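Local atomic coordinates of propionate kinase (Francisella tularensis subsp. tularensis, PDB entry 3KHY), a protein that probably catalyses the reversible, magnesium-dependent transfer of a phosphate group from ATP to acetate or propionate, giving the acyl phosphate and ADP. Residues S12-A17 against T29-I35; H88-F93 against K106-C110; I168-H174 against D217-L222. All coordinates share one frame. Residue numbers count along the deposited sequence, not the author numbering.

Interaction 1. Residues S12-A17 against T29-I35; sequences SSVKFA and TGLAENI
Strands 14-17 and 29-33 run antiparallel, their axes 4.6 Å apart at closest approach with directions 168° apart. The register pairs Val14 with Ala32 and Phe16 with Gly30 as hydrogen-bonded pairs, and Lys15 with Leu31 and Ala17 with Thr29 as non-hydrogen-bonded ones, whose CA atoms lie 4.4 and 4.1 Å apart. Val14 N donates to Ala32 O (3.0 Å) and Ala32 N to Val14 O (2.8 Å); Phe16 N to Gly30 O (3.0 Å) and Gly30 N to Phe16 O (2.8 Å) repeat the pattern. Beyond Glu33 the chain turns through Asn34, with phi/psi of 58°/38°, so that Ile35 N reaches Ser12 O at 3.0 Å. A water donates to Ser12 O (3.1 Å) and accepts from Asn34 N (2.8 Å).

This is a beta hairpin in the N-terminal mixed sheet of an acetokinase-family, actin-like ATPase fold, flanked by strands 3-9 and 41-45. On the face of Val14, Phe16 and Ala32, Phe16 takes the p rotamer and lays its ring over Gly30, CA to ring centroid 3.6 Å, a CH-pi contact; a CB on Gly30 would clash with the ring. Val14 CG2 meets Ile35 CD1 at 4.0 Å, and helix 59-72 covers this end. On the other face Leu31 CD1 packs on Lys15 CB (3.8 Å), while the extended, all-t Lys15, a predicted ATP-binding residue, leads away to a salt bridge with Glu373.

Interaction 2. Residues H88-F93 against K106-C110; sequences HGGQYF and KIKAC
A glycine-containing turn following strand 79-86 packs against the C-terminal end of helix 101-109, close to the predicted active site: the side chain of His88 lies about 7 Å from that of Asp142, the presumed proton donor/acceptor. Residues 88-93 form no regular strand or helix. Gly90, at phi/psi 50°/-144°, turns the chain, Phe93 N bonds back to Gly89 O at 3.3 Å, and His88 ND1 accepts from Gly90 N at 3.1 Å. The nearest CA pairs across the contact are Gly90 with Cys110 at 6.0 Å and Tyr92 with Lys106 at 6.7 Å.

Cys110, in the m rotamer, points its sulfur into the turn, with SG 3.4 Å from Gly89 C and 3.6 Å from Gly90 N; a CB on Gly90 would come tight against it. The same SG meets the edge of the Tyr92 ring, 3.6 Å from Tyr92 CD2 and 4.8 Å from the ring centroid. Tyr92 and Phe93, both m at chi1, pack on Lys106: its CB lies over a face of the Tyr92 ring and 3.4 Å from Phe93 CZ. Ala109 CB touches Tyr92 CE2 at 3.9 Å, and Ile107 CG1 touches Phe93 CE2 at 3.9 Å. Phe93 stacks on Phe141 of strand 137-141. Turn and helix thus meet through nonpolar contacts of rings, aliphatic carbons and a sulfur, with the lack of a side chain at Gly90 allowing the sulfur its close approach.

Interaction 3. Residues I168-H174 against D217-L222; sequences IRKYGAH and DTSMGL
Backbone hydrogen bonds set the approach of loop 168-174 to the end of strand 214-218: Gly221 O accepts from both Tyr171 N (2.8 Å) and Gly172 N (2.9 Å). The segments run 117° apart end to end, with CA distances of 4.2 Å for Lys170 to Gly221 and 4.3 Å for Gly172 to Met220. Gly172 has a phi of 72°, and a CB on it would clash with Thr218 CG2.

Among polar side chains, Lys170, with chi3 at -83°, curls back so that NZ donates to Thr218 O at 2.6 Å, and forms a long salt bridge from NZ to Asp217 OD1 (3.7 Å), joined also by a water. Asp217 OD2 also hydrogen-bonds to Tyr310 and forms a salt bridge with Lys302 of the second subunit. Other waters link Gly172 O (2.8 Å) with Leu222 O (3.1 Å), and Ala173 N (3.0 Å) with Thr218 OG1 (2.7 Å), which also hydrogen-bonds to Thr208 OG1.

The apolar contacts centre on Leu222 and Met220, a selenomethionine. Leu222 CD1 meets Tyr171 CE2 at 3.8 Å. Met220 SE packs on Ala173 CB (3.6 Å) and sits over a face of His174, 4.5 Å from the ring centroid.

His174 is the N-cap of helix 175-188, stacks on His200, hydrogen-bonds through ND1 to Ser206 OG, and is a predicted transition-state stabiliser; Met220 also lies near Arg233, another. The arrangement therefore lines what is probably the phosphoryl-transfer site of an acetokinase.

Along the chain the three contacts follow in series, each closing before the next opens. Interaction 1 belongs to the mixed sheet that includes strand 79-86; interaction 2 lies in the loop and helix that follow that strand, with centres 24 Å apart and no touch. Interaction 3 uses an edge strand, 214-218, of the second sheet, and its centre is 27 Å from interaction 1, on the opposite side of the chain's centre. Interactions 2 and 3, with centres 14 Å apart, do meet: His88 packs edge-to-face on Tyr171 and probably hydrogen-bonds to Leu222 O. Loops from the two sheet regions thus join near the predicted catalytic residues, illustrating how an active site can be assembled from distant sequence.

Interaction 1. Residues S12-A17 against T29-I35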
loop_
_atom_site.group_PDB
_atom_site.type_symbol
_atom_site.label_atom_id
_atom_site.label_comp_id
_atom_site.label_asym_id
_atom_site.label_seq_id
_atom_site.Cartn_x
_atom_site.Cartn_y
_atom_site.Cartn_z
ATOM N N SER A 12 14.183 25.108 -12.004
ATOM C CA SER A 12 13.859 26.359 -12.688
ATOM C C SER A 12 13.240 27.408 -11.758
ATOM O O SER A 12 12.633 28.369 -12.223
ATOM C CB SER A 12 12.933 26.096 -13.882
ATOM O OG SER A 12 11.700 25.538 -13.458
ATOM N N SER A 13 13.415 27.231 -10.450
ATOM C CA SER A 13 12.768 28.096 -9.474
ATOM C C SER A 13 13.526 28.171 -8.155
ATOM O O SER A 13 14.223 27.230 -7.771
ATOM C CB SER A 13 11.349 27.595 -9.203
ATOM O OG SER A 13 11.395 26.420 -8.423
ATOM N N VAL A 14 13.376 29.297 -7.465
ATOM C CA VAL A 14 13.897 29.454 -6.115
ATOM C C VAL A 14 12.808 30.020 -5.222
ATOM O O VAL A 14 12.343 31.137 -5.421
ATOM C CB VAL A 14 15.119 30.398 -6.057
ATOM C CG1 VAL A 14 15.597 30.554 -4.610
ATOM C CG2 VAL A 14 16.252 29.878 -6.943
ATOM N N LYS A 15 12.388 29.238 -4.239
ATOM C CA LYS A 15 11.444 29.729 -3.257
ATOM C C LYS A 15 12.252 30.239 -2.075
ATOM O O LYS A 15 13.181 29.569 -1.634
ATOM C CB LYS A 15 10.526 28.598 -2.821
ATOM C CG LYS A 15 9.597 28.973 -1.697
ATOM C CD LYS A 15 8.882 27.754 -1.167
ATOM C CE LYS A 15 8.053 28.102 0.052
ATOM N NZ LYS A 15 7.253 26.928 0.488
ATOM N N PHE A 16 11.930 31.426 -1.569
ATOM C CA PHE A 16 12.722 31.977 -0.470
ATOM C C PHE A 16 11.906 32.654 0.625
ATOM O O PHE A 16 10.783 33.099 0.399
ATOM C CB PHE A 16 13.807 32.933 -0.996
ATOM C CG PHE A 16 13.269 34.106 -1.767
ATOM C CD1 PHE A 16 12.891 35.264 -1.112
ATOM C CD2 PHE A 16 13.155 34.054 -3.144
ATOM C CE1 PHE A 16 12.406 36.348 -1.817
ATOM C CE2 PHE A 16 12.669 35.131 -3.851
ATOM C CZ PHE A 16 12.296 36.279 -3.184
ATOM N N ALA A 17 12.488 32.723 1.816
ATOM C CA ALA A 17 11.872 33.431 2.927
ATOM C C ALA A 17 12.940 33.950 3.870
ATOM O O ALA A 17 13.977 33.314 4.069
ATOM C CB ALA A 17 10.911 32.513 3.676
ATOM N N THR A 29 8.770 36.892 1.943
ATOM C CA THR A 29 8.791 35.613 1.262
ATOM C C THR A 29 8.780 35.908 -0.209
ATOM O O THR A 29 8.451 37.022 -0.614
ATOM C CB THR A 29 7.571 34.739 1.581
ATOM O OG1 THR A 29 6.395 35.375 1.083
ATOM C CG2 THR A 29 7.436 34.497 3.095
ATOM N N GLY A 30 9.128 34.919 -1.020
ATOM C CA GLY A 30 9.199 35.157 -2.444
ATOM C C GLY A 30 9.383 33.904 -3.257
ATOM O O GLY A 30 9.556 32.804 -2.728
ATOM N N LEU A 31 9.346 34.075 -4.567
ATOM C CA LEU A 31 9.514 32.952 -5.461
ATOM C C LEU A 31 9.997 33.434 -6.815
ATOM O O LEU A 31 9.349 34.275 -7.443
ATOM C CB LEU A 31 8.197 32.202 -5.621
ATOM C CG LEU A 31 8.248 31.049 -6.621
ATOM C CD1 LEU A 31 9.090 29.892 -6.074
ATOM C CD2 LEU A 31 6.840 30.588 -6.952
ATOM N N ALA A 32 11.145 32.914 -7.243
ATOM C CA ALA A 32 11.618 33.096 -8.610
ATOM C C ALA A 32 11.132 31.908 -9.436
ATOM O O ALA A 32 11.226 30.772 -8.993
ATOM C CB ALA A 32 13.133 33.183 -8.641
ATOM N N GLU A 33 10.608 32.182 -10.625
ATOM C CA GLU A 33 9.949 31.177 -11.460
ATOM C C GLU A 33 10.415 31.280 -12.908
ATOM O O GLU A 33 10.775 32.368 -13.372
ATOM C CB GLU A 33 8.437 31.401 -11.444
ATOM C CG GLU A 33 7.682 30.623 -10.402
ATOM C CD GLU A 33 6.181 30.778 -10.554
ATOM O OE1 GLU A 33 5.466 29.753 -10.528
ATOM O OE2 GLU A 33 5.717 31.926 -10.712
ATOM N N ASN A 34 10.379 30.156 -13.624
ATOM C CA ASN A 34 10.722 30.123 -15.046
ATOM C C ASN A 34 12.139 30.627 -15.326
ATOM O O ASN A 34 12.382 31.294 -16.330
ATOM C CB ASN A 34 9.719 30.944 -15.860
ATOM C CG ASN A 34 8.286 30.733 -15.408
ATOM O OD1 ASN A 34 7.855 29.606 -15.167
ATOM N ND2 ASN A 34 7.539 31.823 -15.290
ATOM N N ILE A 35 13.072 30.298 -14.439
ATOM C CA ILE A 35 14.447 30.775 -14.560
ATOM C C ILE A 35 15.073 30.376 -15.900
ATOM O O ILE A 35 14.842 29.277 -16.397
ATOM C CB ILE A 35 15.311 30.283 -13.376
ATOM C CG1 ILE A 35 14.809 30.912 -12.071
ATOM C CG2 ILE A 35 16.798 30.586 -13.606
ATOM C CD1 ILE A 35 15.406 30.301 -10.825
HETATM O O HOH W 1 9.723 27.549 -12.892
#

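Interaction 2. Residues H88-F93 against K106-C110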
loop_
_atom_site.group_PDB
_atom_site.type_symbol
_atom_site.label_atom_id
_atom_site.label_comp_id
_atom_site.label_asym_id
_atom_site.label_seq_id
_atom_site.Cartn_x
_atom_site.Cartn_y
_atom_site.Cartn_z
ATOM N N HIS A 88 15.644 14.795 -0.362
ATOM C CA HIS A 88 15.989 13.414 -0.023
ATOM C C HIS A 88 17.406 13.232 0.518
ATOM O O HIS A 88 18.378 13.509 -0.181
ATOM C CB HIS A 88 15.763 12.495 -1.226
ATOM C CG HIS A 88 15.328 11.113 -0.858
ATOM N ND1 HIS A 88 16.059 10.301 -0.022
ATOM C CD2 HIS A 88 14.235 10.396 -1.218
ATOM C CE1 HIS A 88 15.444 9.140 0.114
ATOM N NE2 HIS A 88 14.333 9.171 -0.603
ATOM N N GLY A 89 17.510 12.756 1.762
ATOM C CA GLY A 89 18.798 12.501 2.404
ATOM C C GLY A 89 19.118 11.033 2.655
ATOM O O GLY A 89 20.052 10.704 3.403
ATOM N N GLY A 90 18.345 10.143 2.036
ATOM C CA GLY A 90 18.582 8.710 2.145
ATOM C C GLY A 90 18.730 8.263 3.587
ATOM O O GLY A 90 18.073 8.796 4.484
ATOM N N GLN A 91 19.605 7.292 3.817
ATOM C CA GLN A 91 19.875 6.835 5.175
ATOM C C GLN A 91 21.043 7.578 5.809
ATOM O O GLN A 91 21.388 7.327 6.959
ATOM C CB GLN A 91 20.124 5.326 5.204
ATOM C CG GLN A 91 18.869 4.505 4.962
ATOM C CD GLN A 91 19.071 3.041 5.285
ATOM O OE1 GLN A 91 19.490 2.258 4.430
ATOM N NE2 GLN A 91 18.778 2.663 6.527
ATOM N N TYR A 92 21.633 8.506 5.063
ATOM C CA TYR A 92 22.755 9.292 5.557
ATOM C C TYR A 92 22.362 10.306 6.623
ATOM O O TYR A 92 23.141 10.585 7.531
ATOM C CB TYR A 92 23.418 10.059 4.415
ATOM C CG TYR A 92 24.127 9.200 3.402
ATOM C CD1 TYR A 92 25.369 8.642 3.685
ATOM C CD2 TYR A 92 23.574 8.975 2.149
ATOM C CE1 TYR A 92 26.034 7.863 2.752
ATOM C CE2 TYR A 92 24.227 8.197 1.213
ATOM C CZ TYR A 92 25.458 7.644 1.519
ATOM O OH TYR A 92 26.112 6.872 0.590
ATOM N N PHE A 93 21.175 10.893 6.498
ATOM C CA PHE A 93 20.833 12.022 7.356
ATOM C C PHE A 93 19.572 11.799 8.171
ATOM O O PHE A 93 18.480 11.661 7.615
ATOM C CB PHE A 93 20.686 13.293 6.530
ATOM C CG PHE A 93 21.945 13.696 5.808
ATOM C CD1 PHE A 93 22.989 14.285 6.495
ATOM C CD2 PHE A 93 22.078 13.496 4.446
ATOM C CE1 PHE A 93 24.152 14.667 5.835
ATOM C CE2 PHE A 93 23.241 13.883 3.779
ATOM C CZ PHE A 93 24.271 14.469 4.480
ATOM N N LYS A 106 27.800 13.426 0.803
ATOM C CA LYS A 106 26.669 12.571 1.154
ATOM C C LYS A 106 25.396 12.963 0.412
ATOM O O LYS A 106 24.682 12.107 -0.115
ATOM C CB LYS A 106 26.428 12.605 2.661
ATOM C CG LYS A 106 27.536 11.984 3.488
ATOM C CD LYS A 106 27.186 12.074 4.960
ATOM C CE LYS A 106 28.308 11.557 5.835
ATOM N NZ LYS A 106 27.977 11.778 7.269
ATOM N N ILE A 107 25.099 14.259 0.385
ATOM C CA ILE A 107 23.957 14.750 -0.377
ATOM C C ILE A 107 24.069 14.322 -1.837
ATOM O O ILE A 107 23.089 13.897 -2.451
ATOM C CB ILE A 107 23.848 16.285 -0.310
ATOM C CG1 ILE A 107 23.516 16.719 1.117
ATOM C CG2 ILE A 107 22.772 16.780 -1.272
ATOM C CD1 ILE A 107 23.507 18.217 1.310
ATOM N N LYS A 108 25.273 14.423 -2.390
ATOM C CA LYS A 108 25.495 14.043 -3.777
ATOM C C LYS A 108 25.211 12.551 -3.990
ATOM O O LYS A 108 24.756 12.146 -5.054
ATOM C CB LYS A 108 26.927 14.388 -4.194
ATOM C CG LYS A 108 27.340 13.845 -5.555
ATOM C CD LYS A 108 28.765 14.257 -5.923
ATOM C CE LYS A 108 28.836 15.688 -6.460
ATOM N NZ LYS A 108 28.469 16.738 -5.460
ATOM N N ALA A 109 25.474 11.737 -2.974
ATOM C CA ALA A 109 25.260 10.297 -3.091
ATOM C C ALA A 109 23.773 9.946 -3.094
ATOM O O ALA A 109 23.396 8.825 -3.442
ATOM C CB ALA A 109 25.990 9.550 -1.987
ATOM N N CYS A 110 22.934 10.918 -2.733
ATOM C CA CYS A 110 21.484 10.722 -2.671
ATOM C C CYS A 110 20.794 11.142 -3.971
ATOM O O CYS A 110 19.571 11.090 -4.077
ATOM C CB CYS A 110 20.888 11.519 -1.503
ATOM S SG CYS A 110 21.358 10.923 0.142
#

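Interaction 3. Residues I168-H174 against D217-L222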
loop_
_atom_site.group_PDB
_atom_site.type_symbol
_atom_site.label_atom_id
_atom_site.label_comp_id
_atom_site.label_asym_id
_atom_site.label_seq_id
_atom_site.Cartn_x
_atom_site.Cartn_y
_atom_site.Cartn_z
ATOM N N ILE A 168 16.790 0.550 -1.443
ATOM C CA ILE A 168 15.365 0.619 -1.714
ATOM C C ILE A 168 14.598 0.246 -0.456
ATOM O O ILE A 168 14.676 -0.896 0.017
ATOM C CB ILE A 168 14.951 -0.304 -2.879
ATOM C CG1 ILE A 168 15.711 0.089 -4.149
ATOM C CG2 ILE A 168 13.444 -0.248 -3.101
ATOM C CD1 ILE A 168 15.560 -0.904 -5.287
ATOM N N ARG A 169 13.870 1.221 0.076
ATOM C CA ARG A 169 13.073 1.067 1.305
ATOM C C ARG A 169 12.152 2.281 1.389
ATOM O O ARG A 169 12.261 3.208 0.588
ATOM C CB ARG A 169 13.972 1.046 2.550
ATOM C CG ARG A 169 14.736 2.366 2.721
ATOM C CD ARG A 169 15.918 2.310 3.682
ATOM N NE ARG A 169 15.545 2.158 5.088
ATOM C CZ ARG A 169 15.868 1.104 5.838
ATOM N NH1 ARG A 169 16.561 0.107 5.299
ATOM N NH2 ARG A 169 15.498 1.039 7.126
ATOM N N LYS A 170 11.243 2.271 2.357
ATOM C CA LYS A 170 10.421 3.434 2.615
ATOM C C LYS A 170 11.249 4.516 3.312
ATOM O O LYS A 170 11.892 4.242 4.330
ATOM C CB LYS A 170 9.242 3.041 3.505
ATOM C CG LYS A 170 8.393 4.245 3.954
ATOM C CD LYS A 170 7.219 3.776 4.796
ATOM C CE LYS A 170 6.093 3.327 3.874
ATOM N NZ LYS A 170 4.834 3.105 4.588
ATOM N N TYR A 171 11.244 5.729 2.756
ATOM C CA TYR A 171 11.832 6.904 3.416
ATOM C C TYR A 171 10.775 7.901 3.881
ATOM O O TYR A 171 10.984 8.624 4.851
ATOM C CB TYR A 171 12.802 7.638 2.477
ATOM C CG TYR A 171 14.006 6.812 2.130
ATOM C CD1 TYR A 171 15.088 6.738 2.992
ATOM C CD2 TYR A 171 14.056 6.083 0.952
ATOM C CE1 TYR A 171 16.200 5.952 2.691
ATOM C CE2 TYR A 171 15.161 5.306 0.641
ATOM C CZ TYR A 171 16.228 5.245 1.514
ATOM O OH TYR A 171 17.330 4.462 1.204
ATOM N N GLY A 172 9.653 7.964 3.174
ATOM C CA GLY A 172 8.640 8.964 3.471
ATOM C C GLY A 172 9.092 10.353 3.050
ATOM O O GLY A 172 10.180 10.507 2.483
ATOM N N ALA A 173 8.246 11.358 3.290
ATOM C CA ALA A 173 8.618 12.756 3.063
ATOM C C ALA A 173 7.692 13.670 3.866
ATOM O O ALA A 173 7.040 13.202 4.804
ATOM C CB ALA A 173 8.614 13.101 1.553
ATOM N N HIS A 174 7.606 14.950 3.497
ATOM C CA HIS A 174 6.945 15.948 4.343
ATOM C C HIS A 174 7.510 15.928 5.765
ATOM O O HIS A 174 6.852 16.374 6.705
ATOM C CB HIS A 174 5.430 15.700 4.421
ATOM C CG HIS A 174 4.679 16.116 3.193
ATOM N ND1 HIS A 174 3.479 15.542 2.832
ATOM C CD2 HIS A 174 4.946 17.057 2.255
ATOM C CE1 HIS A 174 3.042 16.105 1.719
ATOM N NE2 HIS A 174 3.913 17.027 1.347
ATOM N N ASP A 217 5.950 5.424 11.578
ATOM C CA ASP A 217 5.432 4.916 10.300
ATOM C C ASP A 217 4.917 6.122 9.523
ATOM O O ASP A 217 4.538 7.122 10.113
ATOM C CB ASP A 217 4.314 3.899 10.558
ATOM C CG ASP A 217 4.053 2.955 9.369
ATOM O OD1 ASP A 217 4.594 3.154 8.255
ATOM O OD2 ASP A 217 3.259 2.012 9.563
ATOM N N THR A 218 4.925 6.034 8.200
ATOM C CA THR A 218 4.459 7.134 7.379
ATOM C C THR A 218 4.066 6.598 6.017
ATOM O O THR A 218 4.490 5.497 5.621
ATOM C CB THR A 218 5.545 8.218 7.257
ATOM O OG1 THR A 218 4.987 9.383 6.674
ATOM C CG2 THR A 218 6.717 7.713 6.407
ATOM N N SER A 219 3.271 7.377 5.289
ATOM C CA SER A 219 2.574 6.861 4.106
ATOM C C SER A 219 3.333 6.960 2.773
ATOM O O SER A 219 3.117 6.138 1.878
ATOM C CB SER A 219 1.183 7.488 3.990
ATOM O OG SER A 219 1.273 8.868 3.698
HETATM N N MSE A 220 4.210 7.955 2.620
HETATM C CA MSE A 220 5.022 8.029 1.392
HETATM C C MSE A 220 6.100 6.944 1.401
HETATM O O MSE A 220 6.323 6.319 2.422
HETATM C CB MSE A 220 5.619 9.422 1.191
HETATM C CG MSE A 220 4.581 10.428 0.691
HETATM SE SE MSE A 220 5.192 12.262 0.862
HETATM C CE MSE A 220 3.854 13.129 -0.284
ATOM N N GLY A 221 6.755 6.689 0.275
ATOM C CA GLY A 221 7.601 5.507 0.207
ATOM C C GLY A 221 9.046 5.836 -0.075
ATOM O O GLY A 221 9.662 6.646 0.625
ATOM N N LEU A 222 9.585 5.198 -1.102
ATOM C CA LEU A 222 10.904 5.552 -1.627
ATOM C C LEU A 222 10.908 7.019 -2.025
ATOM O O LEU A 222 11.845 7.759 -1.713
ATOM C CB LEU A 222 11.222 4.684 -2.849
ATOM C CG LEU A 222 12.582 4.825 -3.546
ATOM C CD1 LEU A 222 13.671 4.228 -2.676
ATOM C CD2 LEU A 222 12.530 4.100 -4.884
HETATM O O HOH W 2 5.026 0.636 6.709
HETATM O O HOH W 3 10.836 10.311 -0.235
HETATM O O HOH W 4 5.526 10.524 4.286
#